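Long-range contact in HTPA Reductase (Selaginella moellendorffii, PDB 5U5N), which probably catalyses the NAD(P)H-dependent reduction of 4-hydroxy-tetrahydrodipicolinate to tetrahydrodipicolinate, a step of lysine biosynthesis by the diaminopimelate pathway: residues E209-G214 against N236-S241. Residues are numbered along the deposited sequence; the frame is centred on the assembly and turned at random.
Sequences EQHLNG and NVCGRS
The imidazole of H211 lies against the side chain of C238, and the evidence for a face-on approach is direct: CB of C238 stands 3.7 Å from the centroid of the H211 ring and only 13° off its normal, a CH-pi contact over the middle of the ring. The thiol sits further out. C238 SG is 4.4 Å from the same centroid, an oblique sulfur-aromatic approach, and its nearest ring atom is CD2 of H211 at 3.8 Å. H211 CG stands anti to the carbonyl carbon (chi1 -64°), 3.7 Å from C238 CB. The opposite face of the ring is overlain near the rim by CG of Q210, so the imidazole is sandwiched between its sequence neighbour and the strand end. An alanine in place of H211 would probably open a gap over C238 CB and SG and leave the Q210 methylene without its flat partner. Next along the chain, G239 N donates to G214 O over 2.9 Å with an N-H...O angle of 156°, the donor standing above the carbonyl plane. G239 has a positive phi, which favours glycine. A type I beta turn from H211 to G214, closed by G214 N to H211 O at 3.2 Å, brings the ring to C238 and the carbonyl to the next residue, G239. C238 also packs on F217 and on T228 of the second subunit. The contact thus joins the turn leading into strand 215-223 to the end of the antiparallel neighbour 229-238, in the C-terminal domain sheet of the DapB fold, with G239 about 9 Å from the bound NAD.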
loop_
_atom_site.group_PDB
_atom_site.type_symbol
_atom_site.label_atom_id
_atom_site.label_comp_id
_atom_site.label_asym_id
_atom_site.label_seq_id
_atom_site.Cartn_x
_atom_site.Cartn_y
_atom_site.Cartn_z
ATOM N N GLU A 209 -11.200 25.339 -1.962
ATOM C CA GLU A 209 -11.190 26.501 -2.847
ATOM C C GLU A 209 -9.880 27.282 -2.724
ATOM O O GLU A 209 -9.357 27.744 -3.725
ATOM C CB GLU A 209 -12.404 27.372 -2.525
ATOM C CG GLU A 209 -12.637 28.608 -3.383
ATOM C CD GLU A 209 -13.867 29.400 -2.907
ATOM O OE1 GLU A 209 -14.496 29.010 -1.885
ATOM O OE2 GLU A 209 -14.229 30.427 -3.540
ATOM N N GLN A 210 -9.338 27.387 -1.510
ATOM C CA GLN A 210 -8.075 28.114 -1.296
ATOM C C GLN A 210 -6.847 27.422 -1.925
ATOM O O GLN A 210 -5.831 28.078 -2.165
ATOM C CB GLN A 210 -7.844 28.364 0.209
ATOM C CG GLN A 210 -7.357 27.165 1.000
ATOM C CD GLN A 210 -7.896 27.086 2.414
ATOM O OE1 GLN A 210 -7.451 27.830 3.297
ATOM N NE2 GLN A 210 -8.861 26.160 2.633
ATOM N N HIS A 211 -6.951 26.115 -2.201
ATOM C CA HIS A 211 -5.822 25.355 -2.733
ATOM C C HIS A 211 -5.882 25.013 -4.232
ATOM O O HIS A 211 -5.103 24.169 -4.710
ATOM C CB HIS A 211 -5.654 24.104 -1.910
ATOM C CG HIS A 211 -5.288 24.374 -0.488
ATOM N ND1 HIS A 211 -4.087 24.948 -0.129
ATOM C CD2 HIS A 211 -5.943 24.104 0.666
ATOM C CE1 HIS A 211 -4.031 25.048 1.188
ATOM N NE2 HIS A 211 -5.146 24.543 1.693
ATOM N N LEU A 212 -6.768 25.685 -4.976
ATOM C CA LEU A 212 -6.903 25.417 -6.412
ATOM C C LEU A 212 -5.628 25.633 -7.239
ATOM O O LEU A 212 -5.435 24.920 -8.236
ATOM C CB LEU A 212 -8.061 26.220 -6.991
ATOM C CG LEU A 212 -9.435 25.719 -6.502
ATOM C CD1 LEU A 212 -10.531 26.722 -6.805
ATOM C CD2 LEU A 212 -9.801 24.396 -7.136
ATOM N N ASN A 213 -4.754 26.555 -6.840
ATOM C CA ASN A 213 -3.477 26.772 -7.604
ATOM C C ASN A 213 -2.251 26.051 -7.067
ATOM O O ASN A 213 -1.247 26.021 -7.758
ATOM C CB ASN A 213 -3.206 28.266 -7.836
ATOM C CG ASN A 213 -4.310 28.899 -8.659
ATOM O OD1 ASN A 213 -5.067 29.724 -8.162
ATOM N ND2 ASN A 213 -4.462 28.450 -9.904
ATOM N N GLY A 214 -2.391 25.376 -5.911
ATOM C CA GLY A 214 -1.315 24.579 -5.318
ATOM C C GLY A 214 -1.857 23.296 -4.682
ATOM O O GLY A 214 -2.204 23.259 -3.500
ATOM N N ASN A 236 -3.803 12.892 -1.650
ATOM C CA ASN A 236 -4.241 14.242 -1.906
ATOM C C ASN A 236 -3.390 15.199 -1.074
ATOM O O ASN A 236 -3.399 15.105 0.155
ATOM C CB ASN A 236 -5.706 14.389 -1.508
ATOM C CG ASN A 236 -6.648 13.652 -2.429
ATOM O OD1 ASN A 236 -6.265 13.145 -3.501
ATOM N ND2 ASN A 236 -7.905 13.624 -2.035
ATOM N N VAL A 237 -2.664 16.107 -1.744
ATOM C CA VAL A 237 -1.832 17.096 -1.096
ATOM C C VAL A 237 -2.339 18.503 -1.390
ATOM O O VAL A 237 -2.592 18.821 -2.559
ATOM C CB VAL A 237 -0.381 17.000 -1.590
ATOM C CG1 VAL A 237 0.471 18.180 -1.082
ATOM C CG2 VAL A 237 0.212 15.681 -1.117
ATOM N N CYS A 238 -2.481 19.315 -0.336
ATOM C CA CYS A 238 -2.904 20.681 -0.430
ATOM C C CYS A 238 -1.688 21.547 -0.042
ATOM O O CYS A 238 -1.155 21.382 1.056
ATOM C CB CYS A 238 -4.063 20.980 0.531
ATOM S SG CYS A 238 -5.700 20.343 0.063
ATOM N N GLY A 239 -1.264 22.436 -0.927
ATOM C CA GLY A 239 -0.167 23.369 -0.633
ATOM C C GLY A 239 1.152 22.664 -0.407
ATOM O O GLY A 239 1.366 21.578 -0.936
ATOM N N ARG A 240 1.997 23.251 0.434
ATOM C CA ARG A 240 3.426 22.937 0.501
ATOM C C ARG A 240 3.888 22.236 1.758
ATOM O O ARG A 240 5.067 21.894 1.869
ATOM C CB ARG A 240 4.247 24.246 0.431
ATOM C CG ARG A 240 4.157 24.886 -0.897
ATOM C CD ARG A 240 4.967 26.155 -1.023
ATOM N NE ARG A 240 4.350 26.893 -2.123
ATOM C CZ ARG A 240 3.442 27.853 -1.999
ATOM N NH1 ARG A 240 3.065 28.287 -0.791
ATOM N NH2 ARG A 240 2.931 28.394 -3.093
ATOM N N SER A 241 2.987 22.061 2.717
ATOM C CA SER A 241 3.384 21.591 4.025
ATOM C C SER A 241 4.016 20.194 4.000
ATOM O O SER A 241 4.977 19.972 4.731
ATOM C CB SER A 241 2.218 21.697 5.023
ATOM O OG SER A 241 2.112 20.535 5.783
#